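Long-range contact in esterase (Uncultured bacterium, PDB 5EGN), which probably hydrolyses the lactone ring of N-acyl homoserine lactones, the signals of bacterial quorum sensing, using an alpha/beta hydrolase fold: residues Y12-H26 and T39-H53. The protein carries 2 engineered substitutions. Numbering follows the deposited sequence.
Sequences YYDSYGEGVPIVFLH and TFPFAQTNHVIVIDH
Val-48 and Phe-24 meet on one face of the sheet, where CG1 of Val-48 sits at the edge of the Phe-24 ring, near its plane. On that face CG2 of Val-48 also packs against CB of Tyr-16, whose ring receives the edge of Phe-40 with CE1 3.9 Å above its centre. On the other face CD1 of Ile-49 lies 4.0 Å from CG2 of Val-23, with Val-78 of helix 68-81 packed on Ile-49. Strand 47-51 runs between strands 12-16 and 21-25, antiparallel to the first and parallel to the second, as in the 1-2-4-3 strand order of alpha/beta hydrolases.

Toward one end, Ser-15 OG and His-47 NE2 share a 2.7 Å hydrogen bond; nearby, Asn-46 ND2 donates to Val-20 O. Just beyond strands 21-25 and 47-51, His-26 and His-53 form an offset stack; CG of His-26, between its backbone N and carbonyl carbon (chi1 71°), turns the ring back onto His-53. His-53 NE2 donates a short but bent bond to His-26 O (2.7 Å, 131°), the oxygen tilted from the ring plane, while His-53 N reaches His-26 NE2 nearly straight. With an alanine in place of His-26, His-53 N would probably lose its acceptor and the His-53 ring its stacking partner. Bonds and stack tie the two segments together just past their strands.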
# COMPACT_ATOMS: atom_id res chain seq x y z
N TYR A 12 8.59 -10.39 -6.95
CA TYR A 12 8.55 -8.94 -6.94
C TYR A 12 8.96 -8.40 -5.58
O TYR A 12 8.64 -8.98 -4.55
CB TYR A 12 7.16 -8.42 -7.32
CG TYR A 12 7.12 -6.91 -7.46
CD1 TYR A 12 7.43 -6.30 -8.67
CD2 TYR A 12 6.80 -6.09 -6.38
CE1 TYR A 12 7.41 -4.93 -8.81
CE2 TYR A 12 6.77 -4.72 -6.51
CZ TYR A 12 7.08 -4.15 -7.73
OH TYR A 12 7.06 -2.78 -7.87
N TYR A 13 9.67 -7.27 -5.59
CA TYR A 13 10.09 -6.62 -4.36
C TYR A 13 10.18 -5.12 -4.58
O TYR A 13 10.36 -4.67 -5.70
CB TYR A 13 11.44 -7.17 -3.90
CG TYR A 13 12.60 -6.77 -4.77
CD1 TYR A 13 12.89 -7.46 -5.95
CD2 TYR A 13 13.41 -5.70 -4.43
CE1 TYR A 13 13.95 -7.08 -6.75
CE2 TYR A 13 14.48 -5.32 -5.23
CZ TYR A 13 14.74 -6.02 -6.39
OH TYR A 13 15.80 -5.65 -7.19
N ASP A 14 10.07 -4.35 -3.50
CA ASP A 14 10.37 -2.93 -3.59
C ASP A 14 11.49 -2.58 -2.62
O ASP A 14 11.60 -3.17 -1.54
CB ASP A 14 9.13 -2.08 -3.31
CG ASP A 14 8.18 -2.02 -4.49
OD1 ASP A 14 8.67 -1.99 -5.65
OD2 ASP A 14 6.95 -1.99 -4.27
N SER A 15 12.32 -1.62 -3.01
CA SER A 15 13.46 -1.21 -2.20
C SER A 15 13.60 0.31 -2.15
O SER A 15 13.79 0.95 -3.18
CB SER A 15 14.74 -1.84 -2.73
OG SER A 15 15.89 -1.31 -2.09
N TYR A 16 13.52 0.88 -0.95
CA TYR A 16 13.69 2.32 -0.77
C TYR A 16 14.71 2.64 0.32
O TYR A 16 14.86 1.89 1.27
CB TYR A 16 12.36 3.00 -0.42
CG TYR A 16 11.23 2.79 -1.41
CD1 TYR A 16 11.02 3.66 -2.47
CD2 TYR A 16 10.34 1.73 -1.26
CE1 TYR A 16 9.98 3.48 -3.36
CE2 TYR A 16 9.30 1.53 -2.15
CZ TYR A 16 9.12 2.41 -3.19
OH TYR A 16 8.09 2.22 -4.07
N GLY A 17 15.42 3.76 0.17
CA GLY A 17 16.31 4.23 1.22
C GLY A 17 17.63 3.50 1.35
O GLY A 17 17.92 2.58 0.59
N GLU A 18 18.42 3.91 2.34
CA GLU A 18 19.77 3.37 2.55
C GLU A 18 20.10 3.20 4.04
O GLU A 18 19.56 3.92 4.89
CB GLU A 18 20.81 4.28 1.90
CG GLU A 18 20.78 4.29 0.38
CD GLU A 18 21.79 5.24 -0.21
OE1 GLU A 18 21.77 6.43 0.15
OE2 GLU A 18 22.62 4.79 -1.03
N GLY A 19 20.98 2.26 4.35
CA GLY A 19 21.40 2.02 5.72
C GLY A 19 21.27 0.56 6.14
O GLY A 19 21.51 -0.35 5.34
N VAL A 20 20.91 0.35 7.40
CA VAL A 20 20.67 -1.00 7.91
C VAL A 20 19.38 -1.55 7.31
O VAL A 20 18.31 -0.97 7.48
CB VAL A 20 20.58 -1.01 9.45
CG1 VAL A 20 20.22 -2.40 9.95
CG2 VAL A 20 21.88 -0.53 10.06
N PRO A 21 19.48 -2.68 6.60
CA PRO A 21 18.36 -3.25 5.84
C PRO A 21 17.24 -3.81 6.72
O PRO A 21 17.51 -4.49 7.71
CB PRO A 21 19.01 -4.38 5.03
CG PRO A 21 20.48 -4.10 5.07
CD PRO A 21 20.72 -3.46 6.40
N ILE A 22 16.00 -3.51 6.35
CA ILE A 22 14.83 -4.10 7.01
C ILE A 22 13.95 -4.80 5.98
O ILE A 22 13.48 -4.18 5.03
CB ILE A 22 13.99 -3.04 7.75
CG1 ILE A 22 14.83 -2.29 8.78
CG2 ILE A 22 12.79 -3.70 8.43
CD1 ILE A 22 14.07 -1.20 9.51
N VAL A 23 13.72 -6.10 6.17
CA VAL A 23 12.93 -6.86 5.21
C VAL A 23 11.52 -7.16 5.72
O VAL A 23 11.35 -7.83 6.74
CB VAL A 23 13.62 -8.18 4.84
CG1 VAL A 23 12.75 -8.98 3.90
CG2 VAL A 23 14.98 -7.90 4.21
N PHE A 24 10.52 -6.65 5.00
CA PHE A 24 9.13 -6.87 5.34
C PHE A 24 8.52 -8.01 4.52
O PHE A 24 8.52 -8.01 3.27
CB PHE A 24 8.31 -5.59 5.15
CG PHE A 24 8.73 -4.46 6.04
CD1 PHE A 24 9.63 -3.50 5.58
CD2 PHE A 24 8.23 -4.33 7.33
CE1 PHE A 24 10.02 -2.45 6.39
CE2 PHE A 24 8.62 -3.28 8.14
CZ PHE A 24 9.52 -2.35 7.67
N LEU A 25 8.01 -8.99 5.27
CA LEU A 25 7.41 -10.21 4.75
C LEU A 25 5.94 -10.25 5.11
O LEU A 25 5.58 -10.45 6.28
CB LEU A 25 8.13 -11.43 5.33
CG LEU A 25 9.64 -11.44 5.15
CD1 LEU A 25 10.29 -12.65 5.81
CD2 LEU A 25 9.95 -11.40 3.67
N HIS A 26 5.08 -10.08 4.11
CA HIS A 26 3.64 -9.95 4.32
C HIS A 26 2.98 -11.27 4.76
O HIS A 26 3.53 -12.34 4.51
CB HIS A 26 2.97 -9.45 3.04
CG HIS A 26 2.95 -10.46 1.93
ND1 HIS A 26 2.00 -11.45 1.85
CD2 HIS A 26 3.76 -10.62 0.86
CE1 HIS A 26 2.23 -12.19 0.78
NE2 HIS A 26 3.29 -11.71 0.16
N THR A 39 6.75 1.04 5.44
CA THR A 39 7.74 1.08 4.37
C THR A 39 8.50 2.40 4.25
O THR A 39 9.73 2.41 4.20
CB THR A 39 7.07 0.79 3.01
OG1 THR A 39 6.49 -0.52 3.03
CG2 THR A 39 8.08 0.87 1.88
N PHE A 40 7.77 3.51 4.21
CA PHE A 40 8.37 4.80 3.90
C PHE A 40 8.91 5.57 5.12
O PHE A 40 9.95 6.23 4.99
CB PHE A 40 7.36 5.65 3.13
CG PHE A 40 6.90 5.01 1.86
CD1 PHE A 40 7.66 5.10 0.70
CD2 PHE A 40 5.71 4.30 1.81
CE1 PHE A 40 7.24 4.50 -0.47
CE2 PHE A 40 5.29 3.69 0.64
CZ PHE A 40 6.06 3.79 -0.50
N PRO A 41 8.23 5.52 6.28
CA PRO A 41 8.89 6.12 7.44
C PRO A 41 10.22 5.45 7.78
O PRO A 41 11.17 6.13 8.15
CB PRO A 41 7.87 5.91 8.56
CG PRO A 41 6.56 5.91 7.87
CD PRO A 41 6.81 5.22 6.55
N PHE A 42 10.29 4.13 7.63
CA PHE A 42 11.52 3.40 7.89
C PHE A 42 12.51 3.53 6.73
O PHE A 42 13.68 3.20 6.87
CB PHE A 42 11.23 1.93 8.19
CG PHE A 42 10.71 1.69 9.57
CD1 PHE A 42 11.58 1.60 10.65
CD2 PHE A 42 9.35 1.56 9.80
CE1 PHE A 42 11.10 1.38 11.92
CE2 PHE A 42 8.87 1.34 11.07
CZ PHE A 42 9.74 1.25 12.14
N ALA A 43 12.02 4.01 5.59
CA ALA A 43 12.89 4.26 4.45
C ALA A 43 13.71 5.52 4.66
O ALA A 43 14.66 5.78 3.93
CB ALA A 43 12.07 4.36 3.17
N GLN A 44 13.33 6.31 5.66
CA GLN A 44 14.05 7.54 5.98
C GLN A 44 15.34 7.24 6.73
O GLN A 44 16.31 7.99 6.63
CB GLN A 44 13.17 8.47 6.82
CG GLN A 44 11.87 8.88 6.15
CD GLN A 44 11.08 9.87 6.99
OE1 GLN A 44 9.97 9.59 7.43
NE2 GLN A 44 11.66 11.05 7.21
N THR A 45 15.35 6.14 7.47
CA THR A 45 16.50 5.79 8.30
C THR A 45 17.13 4.46 7.90
O THR A 45 18.25 4.15 8.30
CB THR A 45 16.10 5.70 9.79
OG1 THR A 45 14.99 4.81 9.94
CG2 THR A 45 15.73 7.07 10.32
N ASN A 46 16.41 3.67 7.10
CA ASN A 46 16.88 2.34 6.75
C ASN A 46 16.73 1.99 5.28
O ASN A 46 16.06 2.69 4.52
CB ASN A 46 16.14 1.29 7.58
CG ASN A 46 16.41 1.42 9.07
OD1 ASN A 46 15.77 2.21 9.76
ND2 ASN A 46 17.37 0.64 9.56
N HIS A 47 17.36 0.89 4.88
CA HIS A 47 17.18 0.31 3.56
C HIS A 47 16.01 -0.67 3.62
O HIS A 47 16.17 -1.83 3.97
CB HIS A 47 18.46 -0.40 3.11
CG HIS A 47 18.36 -1.00 1.74
ND1 HIS A 47 19.36 -1.79 1.21
CD2 HIS A 47 17.40 -0.93 0.79
CE1 HIS A 47 19.01 -2.18 -0.00
NE2 HIS A 47 17.83 -1.67 -0.28
N VAL A 48 14.82 -0.18 3.28
CA VAL A 48 13.62 -1.01 3.36
C VAL A 48 13.42 -1.85 2.10
O VAL A 48 13.55 -1.37 0.97
CB VAL A 48 12.35 -0.16 3.63
CG1 VAL A 48 12.46 0.55 4.96
CG2 VAL A 48 12.11 0.84 2.51
N ILE A 49 13.13 -3.12 2.34
CA ILE A 49 12.90 -4.11 1.31
C ILE A 49 11.59 -4.82 1.61
O ILE A 49 11.50 -5.52 2.60
CB ILE A 49 14.04 -5.15 1.26
CG1 ILE A 49 15.39 -4.46 1.10
CG2 ILE A 49 13.78 -6.18 0.16
CD1 ILE A 49 16.53 -5.20 1.77
N VAL A 50 10.58 -4.64 0.76
CA VAL A 50 9.29 -5.27 1.01
C VAL A 50 8.99 -6.28 -0.09
O VAL A 50 9.09 -5.96 -1.28
CB VAL A 50 8.17 -4.22 1.11
CG1 VAL A 50 8.31 -3.20 -0.00
CG2 VAL A 50 6.80 -4.87 1.09
N ILE A 51 8.65 -7.51 0.30
CA ILE A 51 8.56 -8.58 -0.71
C ILE A 51 7.17 -9.20 -0.88
O ILE A 51 6.44 -9.43 0.09
CB ILE A 51 9.56 -9.72 -0.39
CG1 ILE A 51 10.99 -9.19 -0.44
CG2 ILE A 51 9.43 -10.87 -1.37
CD1 ILE A 51 12.04 -10.21 -0.07
N ASP A 52 6.81 -9.43 -2.14
CA ASP A 52 5.67 -10.27 -2.50
C ASP A 52 6.10 -11.73 -2.57
O ASP A 52 6.94 -12.09 -3.40
CB ASP A 52 5.08 -9.83 -3.84
CG ASP A 52 4.18 -8.62 -3.72
OD1 ASP A 52 4.27 -7.90 -2.70
OD2 ASP A 52 3.37 -8.40 -4.65
N HIS A 53 5.55 -12.56 -1.69
CA HIS A 53 5.83 -13.99 -1.72
C HIS A 53 5.37 -14.58 -3.05
O HIS A 53 4.52 -14.00 -3.73
CB HIS A 53 5.14 -14.71 -0.56
CG HIS A 53 5.44 -14.12 0.78
ND1 HIS A 53 6.62 -13.48 1.07
CD2 HIS A 53 4.70 -14.07 1.91
CE1 HIS A 53 6.60 -13.06 2.32
NE2 HIS A 53 5.44 -13.41 2.86
O HOH W 1 17.20 5.55 4.36
O HOH W 2 20.24 2.33 8.93
O HOH W 3 6.22 -8.16 2.24